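Local coordinates for protein TetR family transcriptional regulator (Chloroflexus aurantiacus, PDB 3NRG) that probably binds DNA at cis-regulatory sites and regulates transcription, as expected of a TetR family regulator, at residues Asp32-Ile36 against Asn37-Glu41; Gly149-Val152 against Pro153-Ala157; Thr169-Gly172 against Asn173-Glu177; Arg200-Ile203 against Glu204-Asp208. All coordinates share one frame; numbering follows the deposited sequence.

Interaction 1. Residues Asp32-Ile36 against Asn37-Glu41; sequences DSVSI and NRITE
S35 and R38 meet at the N-terminus of helix 36-43, the opening helix of the predicted helix-turn-helix motif, with S35 as N-cap. Followed outward, the R38 side chain begins with CB, 3.6 Å from S35 OG, the atom that receives the capping bond from R38 N (3.3 Å). From there CG runs anti to the backbone N (chi1 -177°), and a bend at chi3 folds the chain back over the cap residue. The guanidinium consequently lays one face on S35 CB, off-centre toward its rim, with CZ 3.7 Å from that carbon. At the tip, NH2 makes a weak bond to S33 O at 3.4 Å, near the guanidinium plane, while its stronger partner is the carboxylate of E25 on helix 12-28. E25 OE2 also accepts from S35 N, tying the cap to the preceding helix. An alanine at S35 would keep CB under the guanidinium but would probably leave R38 N without its capping acceptor and the first helical turn less firmly fixed. On the buried side, I39 CD1 packs 4.2 Å from V34 CG1. Within the first turn, N37 O accepts T40 OG1 (3.1 Å), above its carbonyl plane, and E41 N from the same face.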
loop_
_atom_site.group_PDB
_atom_site.type_symbol
_atom_site.label_atom_id
_atom_site.label_comp_id
_atom_site.label_asym_id
_atom_site.label_seq_id
_atom_site.Cartn_x
_atom_site.Cartn_y
_atom_site.Cartn_z
ATOM N N ASP A 32 9.777 11.887 11.391
ATOM C CA ASP A 32 10.531 12.862 12.190
ATOM C C ASP A 32 10.803 14.172 11.424
ATOM O O ASP A 32 11.028 15.210 12.049
ATOM C CB ASP A 32 11.845 12.246 12.695
ATOM N N SER A 33 10.774 14.122 10.074
ATOM C CA SER A 33 11.024 15.292 9.220
ATOM C C SER A 33 9.713 16.039 8.831
ATOM O O SER A 33 9.773 17.062 8.137
ATOM C CB SER A 33 11.798 14.878 7.970
ATOM O OG SER A 33 12.163 16.001 7.182
ATOM N N VAL A 34 8.543 15.538 9.299
ATOM C CA VAL A 34 7.238 16.155 9.026
ATOM C C VAL A 34 7.115 17.496 9.768
ATOM O O VAL A 34 7.357 17.559 10.980
ATOM C CB VAL A 34 6.061 15.186 9.353
ATOM C CG1 VAL A 34 4.715 15.913 9.351
ATOM C CG2 VAL A 34 6.039 14.002 8.381
ATOM N N SER A 35 6.774 18.575 9.024
ATOM C CA SER A 35 6.642 19.926 9.577
ATOM C C SER A 35 5.179 20.354 9.689
ATOM O O SER A 35 4.478 20.441 8.678
ATOM C CB SER A 35 7.426 20.928 8.732
ATOM O OG SER A 35 7.230 22.259 9.179
ATOM N N ILE A 36 4.724 20.635 10.926
ATOM C CA ILE A 36 3.356 21.093 11.214
ATOM C C ILE A 36 3.104 22.490 10.607
ATOM O O ILE A 36 2.022 22.742 10.076
ATOM C CB ILE A 36 3.077 21.058 12.755
ATOM C CG1 ILE A 36 3.276 19.622 13.354
ATOM C CG2 ILE A 36 1.697 21.639 13.107
ATOM C CD1 ILE A 36 2.386 18.508 12.764
ATOM N N ASN A 37 4.117 23.376 10.656
ATOM C CA ASN A 37 4.018 24.726 10.087
ATOM C C ASN A 37 3.927 24.700 8.561
ATOM O O ASN A 37 3.243 25.544 7.977
ATOM C CB ASN A 37 5.182 25.603 10.547
ATOM C CG ASN A 37 5.105 26.006 12.003
ATOM O OD1 ASN A 37 4.019 26.150 12.590
ATOM N ND2 ASN A 37 6.251 26.277 12.592
ATOM N N ARG A 38 4.596 23.711 7.910
ATOM C CA ARG A 38 4.525 23.535 6.455
ATOM C C ARG A 38 3.103 23.084 6.059
ATOM O O ARG A 38 2.582 23.524 5.033
ATOM C CB ARG A 38 5.600 22.531 5.966
ATOM C CG ARG A 38 5.639 22.341 4.443
ATOM C CD ARG A 38 6.988 21.842 3.935
ATOM N NE ARG A 38 7.371 20.546 4.507
ATOM C CZ ARG A 38 8.466 20.354 5.238
ATOM N NH1 ARG A 38 9.300 21.360 5.475
ATOM N NH2 ARG A 38 8.745 19.151 5.723
ATOM N N ILE A 39 2.454 22.270 6.926
ATOM C CA ILE A 39 1.080 21.815 6.721
ATOM C C ILE A 39 0.118 23.001 6.735
ATOM O O ILE A 39 -0.623 23.186 5.775
ATOM C CB ILE A 39 0.688 20.721 7.758
ATOM C CG1 ILE A 39 1.452 19.400 7.481
ATOM C CG2 ILE A 39 -0.846 20.491 7.779
ATOM C CD1 ILE A 39 1.449 18.401 8.645
ATOM N N THR A 40 0.175 23.839 7.804
ATOM C CA THR A 40 -0.705 25.007 7.948
ATOM C C THR A 40 -0.485 26.048 6.851
ATOM O O THR A 40 -1.449 26.665 6.395
ATOM C CB THR A 40 -0.620 25.598 9.366
ATOM O OG1 THR A 40 0.723 25.987 9.640
ATOM C CG2 THR A 40 -1.119 24.629 10.438
ATOM N N GLU A 41 0.777 26.215 6.400
ATOM C CA GLU A 41 1.136 27.151 5.328
ATOM C C GLU A 41 0.569 26.680 3.962
ATOM O O GLU A 41 -0.051 27.473 3.253
ATOM C CB GLU A 41 2.669 27.327 5.258
ATOM C CG GLU A 41 3.115 28.517 4.422
ATOM C CD GLU A 41 4.603 28.819 4.445
ATOM O OE1 GLU A 41 5.376 27.998 4.993
ATOM O OE2 GLU A 41 4.998 29.867 3.886
#

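Interaction 2. Residues Gly149-Val152 against Pro153-Ala157; sequences GSLV and PDLDA
The flat peptide joining V152 to P153 has L155 over one face: L155 N stands well above the V152 carbonyl plane, 62° out of it, and donates to V152 O at 3.3 Å. V152 CG1 stands on that same face. The peptide nitrogen belongs to the P153 ring, and P153 CD lies 3.7 Å from V152 CG1. The second flat group is the D154 carboxylate. V152 CG1 lies obliquely above its plane, nearer OD2 (3.4 Å) than OD1 (3.7 Å), an apolar methyl against a charged group rather than a polar bond. D154 reaches this methyl because its CG sits between the backbone N and the carbonyl carbon (chi1 55°), which folds the acid back over the turn. The backbone from V152 to L155 is a type I beta turn, with P153 in its second position, where its ring-restricted phi fits naturally. L155 CB approaches V152 O at 3.3 Å, and L155 CD2 closes on L151 CD1 at 4.3 Å. The turn connects helix 124-147 to helix 157-179, which D156 N-caps. L151 and L155 both reach V142 of the former helix, and L151 continues to M87 and F88 of helix 87-104. The loop is also tied to the C-terminal end of the chain, G149 O bonding R216 NH1 and the V152 backbone pairing with M214.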
loop_
_atom_site.group_PDB
_atom_site.type_symbol
_atom_site.label_atom_id
_atom_site.label_comp_id
_atom_site.label_asym_id
_atom_site.label_seq_id
_atom_site.Cartn_x
_atom_site.Cartn_y
_atom_site.Cartn_z
ATOM N N GLY A 149 -0.753 -31.066 -2.671
ATOM C CA GLY A 149 0.190 -31.678 -3.605
ATOM C C GLY A 149 0.511 -30.877 -4.853
ATOM O O GLY A 149 1.173 -31.394 -5.756
ATOM N N SER A 150 0.078 -29.603 -4.917
ATOM C CA SER A 150 0.357 -28.761 -6.084
ATOM C C SER A 150 1.784 -28.189 -6.059
ATOM O O SER A 150 2.395 -28.033 -7.115
ATOM C CB SER A 150 -0.668 -27.640 -6.200
ATOM O OG SER A 150 -0.690 -26.838 -5.034
ATOM N N LEU A 151 2.312 -27.879 -4.852
ATOM C CA LEU A 151 3.665 -27.321 -4.693
ATOM C C LEU A 151 4.691 -28.403 -4.331
ATOM O O LEU A 151 4.306 -29.491 -3.899
ATOM C CB LEU A 151 3.672 -26.210 -3.624
ATOM C CG LEU A 151 2.696 -25.044 -3.834
ATOM C CD1 LEU A 151 2.804 -24.046 -2.710
ATOM C CD2 LEU A 151 2.932 -24.352 -5.168
ATOM N N VAL A 152 6.006 -28.092 -4.503
ATOM C CA VAL A 152 7.123 -29.005 -4.178
ATOM C C VAL A 152 6.985 -29.512 -2.717
ATOM O O VAL A 152 6.750 -28.708 -1.815
ATOM C CB VAL A 152 8.506 -28.325 -4.440
ATOM C CG1 VAL A 152 9.657 -29.181 -3.916
ATOM C CG2 VAL A 152 8.695 -28.019 -5.919
ATOM N N PRO A 153 7.027 -30.849 -2.482
ATOM C CA PRO A 153 6.780 -31.363 -1.115
ATOM C C PRO A 153 7.771 -30.891 -0.048
ATOM O O PRO A 153 7.368 -30.662 1.093
ATOM C CB PRO A 153 6.813 -32.890 -1.294
ATOM C CG PRO A 153 7.544 -33.117 -2.570
ATOM C CD PRO A 153 7.213 -31.954 -3.448
ATOM N N ASP A 154 9.060 -30.734 -0.415
ATOM C CA ASP A 154 10.115 -30.323 0.530
ATOM C C ASP A 154 10.220 -28.785 0.711
ATOM O O ASP A 154 11.090 -28.312 1.448
ATOM C CB ASP A 154 11.474 -30.919 0.112
ATOM C CG ASP A 154 11.861 -30.583 -1.312
ATOM O OD1 ASP A 154 12.432 -29.486 -1.531
ATOM O OD2 ASP A 154 11.562 -31.397 -2.218
ATOM N N LEU A 155 9.322 -28.019 0.062
ATOM C CA LEU A 155 9.330 -26.553 0.107
ATOM C C LEU A 155 9.107 -26.007 1.520
ATOM O O LEU A 155 8.198 -26.458 2.222
ATOM C CB LEU A 155 8.269 -25.990 -0.863
ATOM C CG LEU A 155 8.289 -24.472 -1.125
ATOM C CD1 LEU A 155 9.516 -24.062 -1.905
ATOM C CD2 LEU A 155 7.049 -24.042 -1.875
ATOM N N ASP A 156 9.953 -25.045 1.942
ATOM C CA ASP A 156 9.796 -24.381 3.229
ATOM C C ASP A 156 8.815 -23.225 3.058
ATOM O O ASP A 156 9.082 -22.305 2.278
ATOM C CB ASP A 156 11.147 -23.877 3.752
ATOM C CG ASP A 156 11.064 -23.259 5.134
ATOM O OD1 ASP A 156 11.088 -24.019 6.125
ATOM O OD2 ASP A 156 10.975 -22.017 5.223
ATOM N N ALA A 157 7.640 -23.315 3.723
ATOM C CA ALA A 157 6.561 -22.323 3.607
ATOM C C ALA A 157 7.007 -20.920 3.995
ATOM O O ALA A 157 6.648 -19.957 3.312
ATOM C CB ALA A 157 5.366 -22.746 4.445
#

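Interaction 3. Residues Thr169-Gly172 against Asn173-Glu177; sequences TELG and NHLIE
L171 and L175, one turn apart on helix 157-179, make the tight side of this contact, with CG 4.1 Å from CG and L171 CD1 4.1 Å from L175 CD2. L175 CG, anti to its own carbonyl carbon (chi1 -63°), also sits over L171 O at 3.3 Å, and L175 N donates to that oxygen at 2.9 Å, nearly straight on from the carbonyl. Both leucines are buried, L171 facing L95 of helix 87-104 and both meeting V202 of helix 196-214. Cutting L175 back to alanine would probably leave L171 CD1 and V202 CG1 without the methyl, L175 CD2, that each now packs against. Round the helix the fit is looser. E170 OE1 and N173 ND2 stay 3.7 Å apart with their planes turned 56°, and the carboxylate is held instead by the hydroxyls of Y113 and Y117. Here a water takes the place of the direct backbone bond, donating to T169 O at 2.7 Å and accepting from N173 N at 3.0 Å. The chemistry implies a helix with an apolar leucine side against helix 196-214 and a polar side, partly exposed, where a water enters the backbone bonding and supplies T169 O and N173 N with a partner.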
loop_
_atom_site.group_PDB
_atom_site.type_symbol
_atom_site.label_atom_id
_atom_site.label_comp_id
_atom_site.label_asym_id
_atom_site.label_seq_id
_atom_site.Cartn_x
_atom_site.Cartn_y
_atom_site.Cartn_z
ATOM N N THR A 169 5.732 -6.499 -2.415
ATOM C CA THR A 169 5.992 -5.216 -1.773
ATOM C C THR A 169 6.733 -4.244 -2.704
ATOM O O THR A 169 6.463 -3.040 -2.665
ATOM C CB THR A 169 6.763 -5.452 -0.456
ATOM O OG1 THR A 169 5.941 -6.215 0.423
ATOM C CG2 THR A 169 7.183 -4.166 0.224
ATOM N N GLU A 170 7.665 -4.761 -3.531
ATOM C CA GLU A 170 8.548 -3.915 -4.326
ATOM C C GLU A 170 8.227 -3.797 -5.820
ATOM O O GLU A 170 8.772 -2.898 -6.471
ATOM C CB GLU A 170 10.013 -4.335 -4.126
ATOM C CG GLU A 170 10.486 -4.282 -2.681
ATOM C CD GLU A 170 10.670 -2.898 -2.083
ATOM O OE1 GLU A 170 10.700 -1.905 -2.847
ATOM O OE2 GLU A 170 10.829 -2.814 -0.845
ATOM N N LEU A 171 7.393 -4.705 -6.386
ATOM C CA LEU A 171 7.131 -4.678 -7.832
ATOM C C LEU A 171 6.591 -3.347 -8.368
ATOM O O LEU A 171 7.121 -2.838 -9.348
ATOM C CB LEU A 171 6.281 -5.869 -8.307
ATOM C CG LEU A 171 6.180 -6.039 -9.851
ATOM C CD1 LEU A 171 7.581 -6.100 -10.505
ATOM C CD2 LEU A 171 5.361 -7.255 -10.220
ATOM N N GLY A 172 5.578 -2.789 -7.703
ATOM C CA GLY A 172 4.961 -1.524 -8.097
ATOM C C GLY A 172 5.954 -0.396 -8.264
ATOM O O GLY A 172 5.958 0.282 -9.296
ATOM N N ASN A 173 6.845 -0.225 -7.273
ATOM C CA ASN A 173 7.891 0.799 -7.309
ATOM C C ASN A 173 8.846 0.575 -8.471
ATOM O O ASN A 173 9.269 1.539 -9.116
ATOM C CB ASN A 173 8.661 0.835 -5.983
ATOM C CG ASN A 173 7.813 1.210 -4.787
ATOM O OD1 ASN A 173 6.925 2.077 -4.859
ATOM N ND2 ASN A 173 8.102 0.599 -3.645
ATOM N N HIS A 174 9.167 -0.701 -8.763
ATOM C CA HIS A 174 10.061 -1.046 -9.864
ATOM C C HIS A 174 9.430 -0.756 -11.226
ATOM O O HIS A 174 10.115 -0.257 -12.122
ATOM C CB HIS A 174 10.511 -2.507 -9.771
ATOM C CG HIS A 174 11.547 -2.864 -10.787
ATOM N ND1 HIS A 174 12.812 -2.293 -10.761
ATOM C CD2 HIS A 174 11.464 -3.693 -11.850
ATOM C CE1 HIS A 174 13.456 -2.803 -11.794
ATOM N NE2 HIS A 174 12.691 -3.660 -12.472
ATOM N N LEU A 175 8.124 -1.062 -11.379
ATOM C CA LEU A 175 7.377 -0.795 -12.616
ATOM C C LEU A 175 7.420 0.690 -12.954
ATOM O O LEU A 175 7.739 1.050 -14.089
ATOM C CB LEU A 175 5.911 -1.267 -12.485
ATOM C CG LEU A 175 5.697 -2.765 -12.283
ATOM C CD1 LEU A 175 4.261 -3.061 -12.014
ATOM C CD2 LEU A 175 6.191 -3.559 -13.475
ATOM N N ILE A 176 7.155 1.558 -11.944
ATOM C CA ILE A 176 7.202 3.020 -12.081
ATOM C C ILE A 176 8.608 3.463 -12.489
ATOM O O ILE A 176 8.766 4.190 -13.467
ATOM C CB ILE A 176 6.739 3.713 -10.758
ATOM C CG1 ILE A 176 5.244 3.449 -10.488
ATOM C CG2 ILE A 176 7.030 5.214 -10.792
ATOM C CD1 ILE A 176 4.796 3.746 -9.044
ATOM N N GLU A 177 9.631 2.977 -11.764
ATOM C CA GLU A 177 11.035 3.294 -12.015
ATOM C C GLU A 177 11.445 2.927 -13.453
ATOM O O GLU A 177 12.162 3.692 -14.107
ATOM C CB GLU A 177 11.923 2.558 -10.993
ATOM C CG GLU A 177 13.387 2.958 -11.024
ATOM C CD GLU A 177 14.248 2.195 -10.041
ATOM O OE1 GLU A 177 14.477 0.983 -10.262
ATOM O OE2 GLU A 177 14.700 2.810 -9.051
HETATM O O HOH W 1 5.830 -1.366 -4.649
#

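Interaction 4. Residues Arg200-Ile203 against Glu204-Asp208; sequences RRVI and EQVID
V206 lies one turn on from V202 and touches it chiefly through the backbone: V206 CG2 comes to 3.4 Å from V202 O, whereas the side chains only graze, V202 CG1 to V206 CG2 at 4.5 Å. With CG2 anti to its carbonyl carbon, V206 points this methyl back along the helix. E204 does likewise, its CG 3.4 Å from R200 O, and then extends outward. I207 CG1 approaches I203 O at 3.3 Å, and Q205, bent at chi2, keeps CB and CG close to R201 O before its amide leads away. Beneath these contacts run regular alpha-helical bonds, among them E204 N to R200 O and V206 N to V202 O, both 2.8 Å. This is helix 196-214, the last of the TetR-like C-terminal domain; in many relatives the final two long helices form the dimer interface. The next shell sets the faces. The E204 carboxylate goes to a salt bridge with R92 of helix 87-104, leaving R200 NE 5.5 Å from E204 OE2. I203 packs on I99 and I207 on L95 of the same helix. V202 turns instead to R178 and F179, and V206 to V167, along helix 157-179.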
loop_
_atom_site.group_PDB
_atom_site.type_symbol
_atom_site.label_atom_id
_atom_site.label_comp_id
_atom_site.label_asym_id
_atom_site.label_seq_id
_atom_site.Cartn_x
_atom_site.Cartn_y
_atom_site.Cartn_z
ATOM N N ARG A 200 2.036 -5.397 -17.613
ATOM C CA ARG A 200 1.389 -6.707 -17.452
ATOM C C ARG A 200 2.305 -7.878 -17.823
ATOM O O ARG A 200 2.278 -8.909 -17.143
ATOM C CB ARG A 200 0.023 -6.784 -18.189
ATOM C CG ARG A 200 0.101 -6.740 -19.723
ATOM C CD ARG A 200 -1.158 -7.302 -20.370
ATOM N NE ARG A 200 -1.214 -7.023 -21.809
ATOM C CZ ARG A 200 -1.946 -6.052 -22.354
ATOM N NH1 ARG A 200 -2.688 -5.260 -21.587
ATOM N NH2 ARG A 200 -1.946 -5.870 -23.669
ATOM N N ARG A 201 3.141 -7.719 -18.879
ATOM C CA ARG A 201 4.066 -8.780 -19.280
ATOM C C ARG A 201 5.130 -9.008 -18.219
ATOM O O ARG A 201 5.596 -10.136 -18.061
ATOM C CB ARG A 201 4.676 -8.528 -20.676
ATOM C CG ARG A 201 5.396 -7.197 -20.829
ATOM C CD ARG A 201 5.475 -6.757 -22.284
ATOM N NE ARG A 201 4.144 -6.531 -22.861
ATOM C CZ ARG A 201 3.929 -5.910 -24.016
ATOM N NH1 ARG A 201 4.947 -5.419 -24.714
ATOM N NH2 ARG A 201 2.693 -5.749 -24.470
ATOM N N VAL A 202 5.444 -7.956 -17.422
ATOM C CA VAL A 202 6.370 -8.053 -16.292
ATOM C C VAL A 202 5.678 -8.825 -15.153
ATOM O O VAL A 202 6.257 -9.771 -14.611
ATOM C CB VAL A 202 6.872 -6.655 -15.833
ATOM C CG1 VAL A 202 7.724 -6.761 -14.571
ATOM C CG2 VAL A 202 7.644 -5.956 -16.949
ATOM N N ILE A 203 4.409 -8.464 -14.845
ATOM C CA ILE A 203 3.606 -9.149 -13.830
ATOM C C ILE A 203 3.485 -10.642 -14.162
ATOM O O ILE A 203 3.700 -11.477 -13.280
ATOM C CB ILE A 203 2.224 -8.455 -13.648
ATOM C CG1 ILE A 203 2.404 -7.041 -13.032
ATOM C CG2 ILE A 203 1.269 -9.311 -12.791
ATOM C CD1 ILE A 203 1.240 -6.086 -13.284
ATOM N N GLU A 204 3.232 -10.978 -15.457
ATOM C CA GLU A 204 3.146 -12.371 -15.920
ATOM C C GLU A 204 4.508 -13.076 -15.808
ATOM O O GLU A 204 4.569 -14.209 -15.330
ATOM C CB GLU A 204 2.617 -12.440 -17.360
ATOM C CG GLU A 204 1.150 -12.058 -17.497
ATOM C CD GLU A 204 0.608 -12.037 -18.918
ATOM O OE1 GLU A 204 1.397 -12.254 -19.869
ATOM O OE2 GLU A 204 -0.610 -11.791 -19.080
ATOM N N GLN A 205 5.604 -12.381 -16.205
ATOM C CA GLN A 205 6.980 -12.889 -16.091
ATOM C C GLN A 205 7.322 -13.225 -14.631
ATOM O O GLN A 205 7.881 -14.287 -14.366
ATOM C CB GLN A 205 7.977 -11.864 -16.646
ATOM C CG GLN A 205 8.277 -12.031 -18.131
ATOM C CD GLN A 205 9.475 -12.927 -18.395
ATOM O OE1 GLN A 205 10.169 -13.389 -17.480
ATOM N NE2 GLN A 205 9.783 -13.135 -19.658
ATOM N N VAL A 206 6.950 -12.325 -13.685
ATOM C CA VAL A 206 7.185 -12.511 -12.245
ATOM C C VAL A 206 6.481 -13.771 -11.731
ATOM O O VAL A 206 7.106 -14.589 -11.052
ATOM C CB VAL A 206 6.784 -11.248 -11.431
ATOM C CG1 VAL A 206 6.607 -11.574 -9.953
ATOM C CG2 VAL A 206 7.798 -10.133 -11.618
ATOM N N ILE A 207 5.191 -13.943 -12.084
ATOM C CA ILE A 207 4.405 -15.118 -11.684
ATOM C C ILE A 207 4.984 -16.411 -12.292
ATOM O O ILE A 207 5.082 -17.419 -11.588
ATOM C CB ILE A 207 2.885 -14.917 -11.998
ATOM C CG1 ILE A 207 2.295 -13.696 -11.223
ATOM C CG2 ILE A 207 2.068 -16.193 -11.740
ATOM C CD1 ILE A 207 2.369 -13.767 -9.630
ATOM N N ASP A 208 5.437 -16.358 -13.575
ATOM C CA ASP A 208 6.050 -17.512 -14.256
ATOM C C ASP A 208 7.291 -18.003 -13.510
ATOM O O ASP A 208 7.468 -19.211 -13.350
ATOM C CB ASP A 208 6.409 -17.168 -15.718
ATOM C CG ASP A 208 5.217 -16.969 -16.643
ATOM O OD1 ASP A 208 4.076 -17.240 -16.210
ATOM O OD2 ASP A 208 5.430 -16.543 -17.802
#

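Interactions 3 and 4 are two sides of one helix-helix interface: L175 CD2 meets V202 CG1 at 3.7 Å, and L171 CD2 touches V206 CG2 at 4.0 Å; the centres of the two interactions lie about 13 Å apart. Interaction 2 starts the helix that carries interaction 3, its centre about 28 Å away, and its nearest atoms come within about 10 Å of interaction 4. All three belong to the C-terminal domain. Interaction 1 stands apart in the predicted DNA-binding motif, its centre about 50 Å from that of interaction 2, on the opposite side of the chain's centre. Interaction 3 is its nearest companion, with about 18 Å between closest atoms.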